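Local atomic coordinates of beta-ketothiolase BktB (Ralstonia eutropha, PDB entry 4NZS), a protein that catalyses the condensation of acetyl-CoA with acetyl-CoA or propionyl-CoA to beta-ketoacyl-CoA, supplying precursors for polyhydroxyalkanoate (PHBV) production. Residues L38-A43 with R74-N79; Q100-A105 with V263-R268; Y174-A179 with Q329-T334; K202-P207 with T365-H370. One frame throughout, in Å; residues are numbered along the deposited sequence.

Contact 1: L38-A43 with R74-N79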
loop_
_atom_site.group_PDB
_atom_site.type_symbol
_atom_site.label_atom_id
_atom_site.label_comp_id
_atom_site.label_asym_id
_atom_site.label_seq_id
_atom_site.Cartn_x
_atom_site.Cartn_y
_atom_site.Cartn_z
ATOM N N LEU A 38 0.312 15.928 25.935
ATOM C CA LEU A 38 0.720 17.303 26.290
ATOM C C LEU A 38 -0.374 17.964 27.081
ATOM O O LEU A 38 -0.210 18.200 28.264
ATOM C CB LEU A 38 1.068 18.131 25.014
ATOM C CG LEU A 38 1.283 19.658 25.075
ATOM C CD1 LEU A 38 2.737 20.054 25.246
ATOM C CD2 LEU A 38 0.772 20.358 23.823
ATOM N N VAL A 39 -1.521 18.203 26.445
ATOM C CA VAL A 39 -2.632 18.883 27.128
ATOM C C VAL A 39 -3.067 18.160 28.381
ATOM O O VAL A 39 -3.716 18.725 29.241
ATOM C CB VAL A 39 -3.898 19.053 26.247
ATOM C CG1 VAL A 39 -3.567 19.827 24.975
ATOM C CG2 VAL A 39 -4.529 17.698 25.947
ATOM N N VAL A 40 -2.765 16.898 28.498
ATOM C CA VAL A 40 -3.071 16.268 29.761
ATOM C C VAL A 40 -2.097 16.839 30.739
ATOM O O VAL A 40 -2.510 17.364 31.768
ATOM C CB VAL A 40 -2.944 14.774 29.720
ATOM C CG1 VAL A 40 -3.079 14.196 31.129
ATOM C CG2 VAL A 40 -4.000 14.202 28.795
ATOM N N ARG A 41 -0.806 16.776 30.417
ATOM C CA ARG A 41 0.185 17.253 31.362
ATOM C C ARG A 41 -0.037 18.702 31.710
ATOM O O ARG A 41 -0.006 19.091 32.897
ATOM C CB ARG A 41 1.583 17.088 30.850
ATOM C CG ARG A 41 2.589 17.120 31.984
ATOM C CD ARG A 41 3.684 16.114 31.768
ATOM N NE ARG A 41 4.573 16.561 30.697
ATOM C CZ ARG A 41 5.514 17.516 30.840
ATOM N NH1 ARG A 41 5.698 18.156 32.006
ATOM N NH2 ARG A 41 6.296 17.846 29.816
ATOM N N GLU A 42 -0.327 19.513 30.716
ATOM C CA GLU A 42 -0.553 20.915 31.021
ATOM C C GLU A 42 -1.768 21.220 31.905
ATOM O O GLU A 42 -1.741 22.121 32.756
ATOM C CB GLU A 42 -0.662 21.736 29.754
ATOM C CG GLU A 42 -0.116 23.124 29.954
ATOM C CD GLU A 42 1.332 23.053 30.393
ATOM O OE1 GLU A 42 1.555 22.847 31.608
ATOM O OE2 GLU A 42 2.229 23.156 29.523
ATOM N N ALA A 43 -2.846 20.490 31.710
ATOM C CA ALA A 43 -4.046 20.796 32.429
ATOM C C ALA A 43 -3.887 20.391 33.879
ATOM O O ALA A 43 -4.565 20.899 34.739
ATOM C CB ALA A 43 -5.236 20.088 31.786
ATOM N N ARG A 74 -5.533 5.927 26.999
ATOM C CA ARG A 74 -4.600 5.445 27.998
ATOM C C ARG A 74 -3.259 6.021 27.677
ATOM O O ARG A 74 -2.511 6.353 28.584
ATOM C CB ARG A 74 -4.574 3.935 27.984
ATOM C CG ARG A 74 -3.530 3.250 28.857
ATOM C CD ARG A 74 -3.996 3.008 30.273
ATOM N NE ARG A 74 -3.109 2.053 30.922
ATOM C CZ ARG A 74 -3.133 1.753 32.217
ATOM N NH1 ARG A 74 -4.013 2.317 33.037
ATOM N NH2 ARG A 74 -2.255 0.891 32.703
ATOM N N VAL A 75 -2.930 6.180 26.400
ATOM C CA VAL A 75 -1.609 6.736 26.065
ATOM C C VAL A 75 -1.544 8.233 26.369
ATOM O O VAL A 75 -0.489 8.752 26.763
ATOM C CB VAL A 75 -1.210 6.514 24.577
ATOM C CG1 VAL A 75 0.091 7.256 24.262
ATOM C CG2 VAL A 75 -1.020 5.049 24.253
ATOM N N ALA A 76 -2.619 8.956 26.111
ATOM C CA ALA A 76 -2.583 10.370 26.403
ATOM C C ALA A 76 -2.459 10.542 27.885
ATOM O O ALA A 76 -1.707 11.378 28.354
ATOM C CB ALA A 76 -3.812 11.077 25.888
ATOM N N ALA A 77 -3.213 9.754 28.627
ATOM C CA ALA A 77 -3.163 9.869 30.060
ATOM C C ALA A 77 -1.822 9.477 30.624
ATOM O O ALA A 77 -1.197 10.234 31.321
ATOM C CB ALA A 77 -4.230 8.974 30.661
ATOM N N VAL A 78 -1.356 8.306 30.244
ATOM C CA VAL A 78 -0.130 7.776 30.798
ATOM C C VAL A 78 1.085 8.571 30.359
ATOM O O VAL A 78 2.017 8.780 31.113
ATOM C CB VAL A 78 0.009 6.281 30.544
ATOM C CG1 VAL A 78 1.233 5.750 31.247
ATOM C CG2 VAL A 78 -1.236 5.571 31.030
ATOM N N ASN A 79 1.063 9.002 29.116
ATOM C CA ASN A 79 2.150 9.824 28.610
ATOM C C ASN A 79 2.229 11.201 29.225
ATOM O O ASN A 79 3.263 11.851 29.103
ATOM C CB ASN A 79 2.039 10.058 27.114
ATOM C CG ASN A 79 2.660 8.958 26.304
ATOM O OD1 ASN A 79 3.038 7.916 26.837
ATOM N ND2 ASN A 79 2.787 9.196 24.992
#

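Contact 2: Q100-A105 with V263-R268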
loop_
_atom_site.group_PDB
_atom_site.type_symbol
_atom_site.label_atom_id
_atom_site.label_comp_id
_atom_site.label_asym_id
_atom_site.label_seq_id
_atom_site.Cartn_x
_atom_site.Cartn_y
_atom_site.Cartn_z
ATOM N N GLN A 100 -18.544 14.798 24.412
ATOM C CA GLN A 100 -18.986 13.546 24.900
ATOM C C GLN A 100 -17.973 12.944 25.869
ATOM O O GLN A 100 -18.326 12.240 26.836
ATOM C CB GLN A 100 -19.192 12.657 23.690
ATOM C CG GLN A 100 -19.449 11.224 24.031
ATOM C CD GLN A 100 -20.634 11.129 24.904
ATOM O OE1 GLN A 100 -21.756 11.212 24.423
ATOM N NE2 GLN A 100 -20.399 10.964 26.206
ATOM N N ALA A 101 -16.701 13.171 25.575
ATOM C CA ALA A 101 -15.644 12.703 26.482
ATOM C C ALA A 101 -15.726 13.494 27.751
ATOM O O ALA A 101 -15.637 12.953 28.830
ATOM C CB ALA A 101 -14.266 12.826 25.860
ATOM N N ILE A 102 -15.898 14.790 27.623
ATOM C CA ILE A 102 -16.186 15.562 28.804
ATOM C C ILE A 102 -17.340 14.918 29.590
ATOM O O ILE A 102 -17.159 14.538 30.756
ATOM C CB ILE A 102 -16.460 17.022 28.433
ATOM C CG1 ILE A 102 -15.200 17.840 28.685
ATOM C CG2 ILE A 102 -17.588 17.601 29.252
ATOM C CD1 ILE A 102 -14.061 17.416 27.825
ATOM N N VAL A 103 -18.496 14.757 28.943
ATOM C CA VAL A 103 -19.646 14.150 29.588
ATOM C C VAL A 103 -19.369 12.779 30.218
ATOM O O VAL A 103 -19.808 12.518 31.327
ATOM C CB VAL A 103 -20.780 13.913 28.611
ATOM C CG1 VAL A 103 -21.779 12.965 29.221
ATOM C CG2 VAL A 103 -21.425 15.220 28.180
ATOM N N SER A 104 -18.701 11.876 29.522
ATOM C CA SER A 104 -18.505 10.573 30.113
ATOM C C SER A 104 -17.506 10.635 31.283
ATOM O O SER A 104 -17.578 9.833 32.230
ATOM C CB SER A 104 -18.082 9.570 29.043
ATOM O OG SER A 104 -19.038 9.559 27.984
ATOM N N ALA A 105 -16.580 11.582 31.218
ATOM C CA ALA A 105 -15.718 11.906 32.350
ATOM C C ALA A 105 -16.578 12.372 33.518
ATOM O O ALA A 105 -16.480 11.863 34.637
ATOM C CB ALA A 105 -14.729 13.007 31.978
ATOM N N VAL A 263 -9.768 18.996 29.996
ATOM C CA VAL A 263 -10.205 19.651 31.201
ATOM C C VAL A 263 -9.888 18.725 32.340
ATOM O O VAL A 263 -10.067 17.496 32.208
ATOM C CB VAL A 263 -11.700 19.974 31.211
ATOM C CG1 VAL A 263 -12.085 20.643 29.911
ATOM C CG2 VAL A 263 -12.535 18.730 31.482
ATOM N N VAL A 264 -9.414 19.306 33.447
ATOM C CA VAL A 264 -9.403 18.554 34.688
ATOM C C VAL A 264 -10.681 18.842 35.400
ATOM O O VAL A 264 -11.083 19.977 35.485
ATOM C CB VAL A 264 -8.241 18.914 35.611
ATOM C CG1 VAL A 264 -8.419 18.185 36.941
ATOM C CG2 VAL A 264 -6.895 18.541 34.968
ATOM N N MET A 265 -11.323 17.809 35.901
ATOM C CA MET A 265 -12.533 17.998 36.665
ATOM C C MET A 265 -12.448 17.378 38.025
ATOM O O MET A 265 -11.541 16.594 38.342
ATOM C CB MET A 265 -13.700 17.369 35.964
ATOM C CG MET A 265 -14.316 18.207 34.881
ATOM S SD MET A 265 -15.134 16.964 33.884
ATOM C CE MET A 265 -16.043 18.009 32.758
ATOM N N MET A 266 -13.433 17.750 38.820
ATOM C CA MET A 266 -13.467 17.412 40.209
ATOM C C MET A 266 -14.863 17.410 40.723
ATOM O O MET A 266 -15.691 18.235 40.315
ATOM C CB MET A 266 -12.677 18.439 41.017
ATOM C CG MET A 266 -11.419 17.839 41.571
ATOM S SD MET A 266 -10.318 18.979 42.411
ATOM C CE MET A 266 -8.889 17.890 42.504
ATOM N N GLU A 267 -15.091 16.480 41.643
ATOM C CA GLU A 267 -16.129 16.631 42.653
ATOM C C GLU A 267 -15.874 17.941 43.452
ATOM O O GLU A 267 -14.813 18.130 44.087
ATOM C CB GLU A 267 -16.172 15.411 43.598
ATOM C CG GLU A 267 -17.573 14.939 44.005
ATOM C CD GLU A 267 -18.372 15.975 44.776
ATOM O OE1 GLU A 267 -17.750 16.730 45.573
ATOM O OE2 GLU A 267 -19.618 16.018 44.577
ATOM N N ARG A 268 -16.865 18.829 43.385
ATOM C CA ARG A 268 -16.884 20.093 44.115
ATOM C C ARG A 268 -16.157 20.013 45.435
ATOM O O ARG A 268 -15.173 20.704 45.658
ATOM C CB ARG A 268 -18.336 20.480 44.366
ATOM C CG ARG A 268 -18.588 21.951 44.530
ATOM C CD ARG A 268 -19.864 22.145 45.328
ATOM N NE ARG A 268 -20.633 23.315 44.901
ATOM C CZ ARG A 268 -20.304 24.584 45.148
ATOM N NH1 ARG A 268 -19.185 24.896 45.813
ATOM N NH2 ARG A 268 -21.099 25.555 44.711
#

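Contact 3: Y174-A179 with Q329-T334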
loop_
_atom_site.group_PDB
_atom_site.type_symbol
_atom_site.label_atom_id
_atom_site.label_comp_id
_atom_site.label_asym_id
_atom_site.label_seq_id
_atom_site.Cartn_x
_atom_site.Cartn_y
_atom_site.Cartn_z
ATOM N N TYR A 174 -34.289 25.609 6.356
ATOM C CA TYR A 174 -34.471 26.832 7.115
ATOM C C TYR A 174 -34.262 28.117 6.315
ATOM O O TYR A 174 -34.262 29.206 6.865
ATOM C CB TYR A 174 -33.556 26.800 8.329
ATOM C CG TYR A 174 -33.853 25.637 9.228
ATOM C CD1 TYR A 174 -33.670 24.345 8.800
ATOM C CD2 TYR A 174 -34.354 25.837 10.491
ATOM C CE1 TYR A 174 -33.955 23.283 9.618
ATOM C CE2 TYR A 174 -34.639 24.777 11.313
ATOM C CZ TYR A 174 -34.442 23.508 10.867
ATOM O OH TYR A 174 -34.734 22.473 11.701
ATOM N N ASP A 175 -34.074 27.986 5.014
ATOM C CA ASP A 175 -33.820 29.145 4.173
ATOM C C ASP A 175 -32.652 30.032 4.611
ATOM O O ASP A 175 -32.787 31.244 4.675
ATOM C CB ASP A 175 -35.079 29.989 3.986
ATOM C CG ASP A 175 -34.909 31.041 2.910
ATOM O OD1 ASP A 175 -33.808 31.129 2.338
ATOM O OD2 ASP A 175 -35.863 31.787 2.631
ATOM N N ILE A 176 -31.510 29.435 4.922
ATOM C CA ILE A 176 -30.326 30.236 5.185
ATOM C C ILE A 176 -29.620 30.406 3.860
ATOM O O ILE A 176 -29.092 29.463 3.295
ATOM C CB ILE A 176 -29.388 29.564 6.199
ATOM C CG1 ILE A 176 -30.015 29.575 7.589
ATOM C CG2 ILE A 176 -28.036 30.254 6.227
ATOM C CD1 ILE A 176 -30.817 28.339 7.903
ATOM N N SER A 177 -29.639 31.627 3.361
ATOM C CA SER A 177 -29.098 31.928 2.056
ATOM C C SER A 177 -27.599 31.942 2.059
ATOM O O SER A 177 -26.986 32.263 3.061
ATOM C CB SER A 177 -29.569 33.297 1.623
ATOM O OG SER A 177 -29.006 34.265 2.471
ATOM N N ARG A 178 -27.005 31.644 0.914
ATOM C CA ARG A 178 -25.580 31.917 0.766
ATOM C C ARG A 178 -25.122 33.136 1.579
ATOM O O ARG A 178 -24.166 33.021 2.342
ATOM C CB ARG A 178 -25.235 32.086 -0.705
ATOM C CG ARG A 178 -23.817 32.556 -0.986
ATOM C CD ARG A 178 -22.799 31.443 -0.886
ATOM N NE ARG A 178 -21.557 31.790 -1.578
ATOM C CZ ARG A 178 -21.371 31.607 -2.872
ATOM N NH1 ARG A 178 -22.352 31.083 -3.615
ATOM N NH2 ARG A 178 -20.212 31.954 -3.431
ATOM N N ALA A 179 -25.804 34.276 1.450
ATOM C CA ALA A 179 -25.284 35.528 2.031
ATOM C C ALA A 179 -25.265 35.548 3.566
ATOM O O ALA A 179 -24.435 36.231 4.159
ATOM C CB ALA A 179 -26.019 36.750 1.498
ATOM N N GLN A 329 -25.349 25.386 8.690
ATOM C CA GLN A 329 -25.955 24.783 9.916
ATOM C C GLN A 329 -25.835 25.665 11.137
ATOM O O GLN A 329 -26.709 25.611 12.021
ATOM C CB GLN A 329 -25.370 23.398 10.270
ATOM C CG GLN A 329 -23.884 23.351 10.593
ATOM C CD GLN A 329 -23.540 23.472 12.071
ATOM O OE1 GLN A 329 -24.193 22.894 12.946
ATOM N NE2 GLN A 329 -22.499 24.212 12.352
ATOM N N ALA A 330 -24.752 26.440 11.226
ATOM C CA ALA A 330 -24.564 27.310 12.413
ATOM C C ALA A 330 -25.660 28.375 12.410
ATOM O O ALA A 330 -26.359 28.520 13.410
ATOM C CB ALA A 330 -23.173 27.946 12.462
ATOM N N CYS A 331 -25.835 29.071 11.275
ATOM C CA CYS A 331 -26.919 30.046 11.135
ATOM C C CYS A 331 -28.279 29.386 11.496
ATOM O O CYS A 331 -29.022 29.877 12.361
ATOM C CB CYS A 331 -26.949 30.627 9.735
ATOM S SG CYS A 331 -25.655 31.831 9.361
ATOM N N ALA A 332 -28.565 28.245 10.881
ATOM C CA ALA A 332 -29.789 27.480 11.194
ATOM C C ALA A 332 -29.991 27.278 12.686
ATOM O O ALA A 332 -31.037 27.633 13.216
ATOM C CB ALA A 332 -29.780 26.137 10.483
ATOM N N VAL A 333 -28.971 26.741 13.357
ATOM C CA VAL A 333 -29.036 26.464 14.802
ATOM C C VAL A 333 -29.218 27.725 15.668
ATOM O O VAL A 333 -29.871 27.658 16.721
ATOM C CB VAL A 333 -27.799 25.662 15.285
ATOM C CG1 VAL A 333 -27.797 25.490 16.806
ATOM C CG2 VAL A 333 -27.760 24.287 14.623
ATOM N N THR A 334 -28.654 28.856 15.232
ATOM C CA THR A 334 -28.877 30.139 15.907
ATOM C C THR A 334 -30.358 30.521 15.908
ATOM O O THR A 334 -30.940 30.871 16.951
ATOM C CB THR A 334 -28.162 31.292 15.187
ATOM O OG1 THR A 334 -26.997 30.809 14.510
ATOM C CG2 THR A 334 -27.785 32.389 16.180
#

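Contact 4: K202-P207 with T365-H370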
loop_
_atom_site.group_PDB
_atom_site.type_symbol
_atom_site.label_atom_id
_atom_site.label_comp_id
_atom_site.label_asym_id
_atom_site.label_seq_id
_atom_site.Cartn_x
_atom_site.Cartn_y
_atom_site.Cartn_z
ATOM N N LYS A 202 -4.203 33.233 24.750
ATOM C CA LYS A 202 -2.886 32.949 25.318
ATOM C C LYS A 202 -2.848 31.946 26.460
ATOM O O LYS A 202 -2.024 31.052 26.442
ATOM C CB LYS A 202 -2.167 34.234 25.746
ATOM C CG LYS A 202 -1.289 34.839 24.652
ATOM C CD LYS A 202 -0.184 35.739 25.201
ATOM C CE LYS A 202 0.657 36.374 24.081
ATOM N NZ LYS A 202 1.343 37.613 24.531
ATOM N N ASP A 203 -3.719 32.080 27.449
ATOM C CA ASP A 203 -3.607 31.246 28.653
ATOM C C ASP A 203 -4.137 29.818 28.538
ATOM O O ASP A 203 -3.642 28.880 29.246
ATOM C CB ASP A 203 -4.261 31.926 29.841
ATOM C CG ASP A 203 -3.249 32.317 30.880
ATOM O OD1 ASP A 203 -2.451 33.253 30.592
ATOM O OD2 ASP A 203 -3.240 31.655 31.951
ATOM N N GLN A 204 -5.154 29.672 27.677
ATOM C CA GLN A 204 -5.777 28.375 27.389
ATOM C C GLN A 204 -4.903 27.527 26.462
ATOM O O GLN A 204 -4.863 26.293 26.577
ATOM C CB GLN A 204 -7.208 28.553 26.831
ATOM C CG GLN A 204 -7.323 29.057 25.400
ATOM C CD GLN A 204 -8.732 29.530 25.080
ATOM O OE1 GLN A 204 -9.191 30.552 25.590
ATOM N NE2 GLN A 204 -9.418 28.800 24.212
ATOM N N ILE A 205 -4.193 28.189 25.563
ATOM C CA ILE A 205 -3.296 27.506 24.658
ATOM C C ILE A 205 -1.982 27.051 25.316
ATOM O O ILE A 205 -1.312 27.820 26.026
ATOM C CB ILE A 205 -2.989 28.351 23.414
ATOM C CG1 ILE A 205 -4.281 28.519 22.595
ATOM C CG2 ILE A 205 -1.928 27.676 22.551
ATOM C CD1 ILE A 205 -4.081 29.369 21.384
ATOM N N VAL A 206 -1.648 25.783 25.045
ATOM C CA VAL A 206 -0.352 25.188 25.366
ATOM C C VAL A 206 0.447 25.045 24.087
ATOM O O VAL A 206 -0.056 24.471 23.125
ATOM C CB VAL A 206 -0.510 23.830 26.080
ATOM C CG1 VAL A 206 -1.378 22.832 25.291
ATOM C CG2 VAL A 206 0.841 23.267 26.407
ATOM N N PRO A 207 1.666 25.611 24.046
ATOM C CA PRO A 207 2.345 25.636 22.779
ATOM C C PRO A 207 2.914 24.298 22.505
ATOM O O PRO A 207 3.167 23.565 23.458
ATOM C CB PRO A 207 3.485 26.632 23.001
ATOM C CG PRO A 207 3.138 27.357 24.258
ATOM C CD PRO A 207 2.438 26.326 25.068
ATOM N N THR A 365 -15.087 23.661 24.549
ATOM C CA THR A 365 -15.392 23.703 25.960
ATOM C C THR A 365 -14.343 24.607 26.620
ATOM O O THR A 365 -14.666 25.667 27.142
ATOM C CB THR A 365 -15.484 22.306 26.552
ATOM O OG1 THR A 365 -16.668 21.690 26.053
ATOM C CG2 THR A 365 -15.600 22.348 28.037
ATOM N N VAL A 366 -13.084 24.250 26.486
ATOM C CA VAL A 366 -11.981 25.069 26.984
ATOM C C VAL A 366 -12.091 26.522 26.511
ATOM O O VAL A 366 -11.825 27.496 27.276
ATOM C CB VAL A 366 -10.651 24.459 26.546
ATOM C CG1 VAL A 366 -9.504 25.435 26.749
ATOM C CG2 VAL A 366 -10.433 23.149 27.313
ATOM N N LYS A 367 -12.527 26.716 25.282
ATOM C CA LYS A 367 -12.781 28.100 24.899
ATOM C C LYS A 367 -13.804 28.779 25.788
ATOM O O LYS A 367 -13.629 29.911 26.173
ATOM C CB LYS A 367 -13.313 28.196 23.504
ATOM C CG LYS A 367 -12.270 28.006 22.481
ATOM C CD LYS A 367 -13.023 27.840 21.190
ATOM C CE LYS A 367 -13.445 29.149 20.623
ATOM N NZ LYS A 367 -13.781 28.967 19.201
ATOM N N ALA A 368 -14.878 28.079 26.090
ATOM C CA ALA A 368 -16.114 28.758 26.501
ATOM C C ALA A 368 -16.011 29.182 27.934
ATOM O O ALA A 368 -16.082 30.370 28.224
ATOM C CB ALA A 368 -17.317 27.854 26.280
ATOM N N LEU A 369 -15.809 28.198 28.803
ATOM C CA LEU A 369 -15.212 28.376 30.142
ATOM C C LEU A 369 -14.156 29.508 30.249
ATOM O O LEU A 369 -14.164 30.306 31.184
ATOM C CB LEU A 369 -14.589 27.043 30.573
ATOM C CG LEU A 369 -15.481 26.055 31.410
ATOM C CD1 LEU A 369 -16.977 26.094 31.117
ATOM C CD2 LEU A 369 -15.014 24.607 31.365
ATOM N N HIS A 370 -13.264 29.622 29.289
ATOM C CA HIS A 370 -12.251 30.669 29.392
ATOM C C HIS A 370 -12.784 32.068 29.084
ATOM O O HIS A 370 -12.255 33.064 29.628
ATOM C CB HIS A 370 -11.008 30.315 28.567
ATOM C CG HIS A 370 -10.037 29.470 29.323
ATOM N ND1 HIS A 370 -8.820 29.945 29.766
ATOM C CD2 HIS A 370 -10.137 28.204 29.795
ATOM C CE1 HIS A 370 -8.198 28.994 30.445
ATOM N NE2 HIS A 370 -8.976 27.927 30.477
#

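Contact 1: L38-A43 with R74-N79
V40 reaches across from helix 32-47 and lays its two methyls by the backbone of A76 in helix 72-79. The closest atoms are V40 CG2 and A76 O, 3.7 Å apart, and V40 CG2 also lies 4.3 Å from A76 CB. The other branch lies by the same oxygen, V40 CG1 to A76 O being 4.2 Å, and V40 CG1 also comes to 4.4 Å from A77 O. Both methyls can face the partner because CG1 is anti to the backbone N (chi1 172°), which leaves CG2 beside that nitrogen. A77 turns its CB away from helix 32-47, and the small alanines bring the two backbones close: V40 CA and A77 CA are only 6.4 Å apart. This buried spot is the tight part of the contact. F59 of strand 57-60 packs on both V40 and A76, while V82 also touches V40.

On the solvent side the packing is loose: R41 and N79 are exposed, and neither side chain comes within 4.5 Å of the opposite segment; N79 ND2 has a weak hydrogen bond to E34 OE1 instead. On another side of helix 72-79, R74 NE is hydrogen-bonded to G388 O of the second subunit, and V78 packs on F158 of that subunit. The arrangement is that of two neighbouring helices laid over one face of the N-terminal thiolase sheet, the shorter one reaching the subunit interface.

Contact 2: Q100-A105 with V263-R268
I102 spreads its two branches over V263 and M265, which face helix 97-110 from the same side of strand 257-267. Its CG1 meets the V263 methyl, I102 CG1 to V263 CG2 being 4.0 Å, while the branch methyl meets the end of the methionine, I102 CG2 to M265 CE being 3.9 Å. The side chain of I102 lies roughly perpendicular to both. Beyond CG the M265 chain is extended (chi2 158°, chi3 172°), which carries its methyl back to I102 and leaves the sulfur beside the next turn, M265 SD to A105 CB 4.4 Å.

Away from the strand, Q100 O takes two donors from S104, the backbone N at 2.7 Å and OG at 3.0 Å, on opposite faces of the carbonyl plane. Q100 OE1 is held by R93 NH2 and H287 NE2.

Helix and strand run nearly parallel, their axes 10.2 Å apart at closest and 25° from each other. V264, on the other face of the strand, packs on A43 and L44 of helix 32-47. A sheet covered by helices on both faces is characteristic of the layered thiolase fold, in which helix 97-110 follows C95, the probable acyl-thioester nucleophile, into the middle layer.

Contact 3: Y174-A179 with Q329-T334
A330 O takes two donors from T334, OG1 at 2.6 Å and the backbone N at 2.9 Å, so the threonine hydroxyl is tied back onto the helix whose next residues, C331 and A332, meet I176. The T334 hydroxyl stands above the carbonyl plane, at a C=O...OG1 angle of 126°. The facing segment is a helix-to-helix turn: a Schellman motif with D175, at positive phi, as C-prime residue closes helix 163-173, and S177 takes the N-cap place of helix 178-197, its OG weakly bonded to Q180 N.

Between these two helix ends I176 is pressed against helix 327-336. With CG1 anti to the carbonyl carbon (chi1 -70°), its branches part over neighbouring residues. The branch methyl takes one of them, I176 CG2 to C331 CB being 3.7 Å, and C331 has A184 of helix 178-197 as a further neighbour. Y174 adds the root of its ring, Y174 CG lying 4.3 Å from A332 CB at an oblique approach, and its carbonyl oxygen is hydrogen-bonded to K335 NZ. A332 is about 9 Å, side chain to side chain, from C385, a predicted proton acceptor. The far end of I176 fits closest, its CD1 lying 3.5 Å from A332 CB and 3.6 Å from A332 CA.

Contact 4: K202-P207 with T365-H370
Q204 supplies about half of the buried surface here, and its contact with H370 is the heart of the packing. The glutamine CB sits over one face of the imidazole, offset toward the rim, in a CH-pi contact: Q204 CB is 3.8 Å from the centroid of the H370 ring, 15° off the normal. Its nearest ring atom is a nitrogen, Q204 CB to H370 ND1 being 3.6 Å. Glutamine and histidine run antiparallel alongside one another, so the amide comes to lie near the root of the histidine rather than on its ring, and the two planes are 53° apart.

V366, one turn earlier on helix 357-375, closes in beside the same carbon, with Q204 CB 3.9 Å from V366 CG1. Chi1 of Q204 is 73°, which puts CG between the backbone N and the carbonyl carbon; from there the extended chain carries the amide across the helix surface to the CA and CG of K367. Whichever way round that amide is turned, it meets carbon atoms of K367 there.

The charged end of K367 is engaged away from the loop, with NZ hydrogen-bonded to G348 O and salt-bridged to E321 OE1. H370 NE2 has a weak hydrogen bond to G15 O, and the backbone of Q204 is bonded to that of R17, so strand 10-22 helps to hold both partners. The loop thus grips helix 357-375 through aliphatic carbon and a ring face, while K367 NZ is bound firmly, and H370 NE2 weakly, to other parts of the chain; a protonated imidazole would probably weaken the CH-pi term.

Overall arrangement
Contacts 1, 2 and 4 form one cluster, their centres 15 to 16 Å apart, while contact 3 lies 28 to 38 Å from them, on the opposite side of the chain's centre from contacts 1 and 2. Strand 257-267 joins the first two, with A43 O 3.3 Å from V264 CG2, and V263 CG1 reaches V366 CG2 of contact 4 at 4.0 Å. V206 of the loop packs on L38, V39 and E42 of helix 32-47. Along the chain contact 1 closes first; contacts 2, 3 and 4 then interleave. Contacts 3 and 4 each pair a segment of the N-terminal thiolase domain with one of the C-terminal domain, tying the halves of the layered fold together.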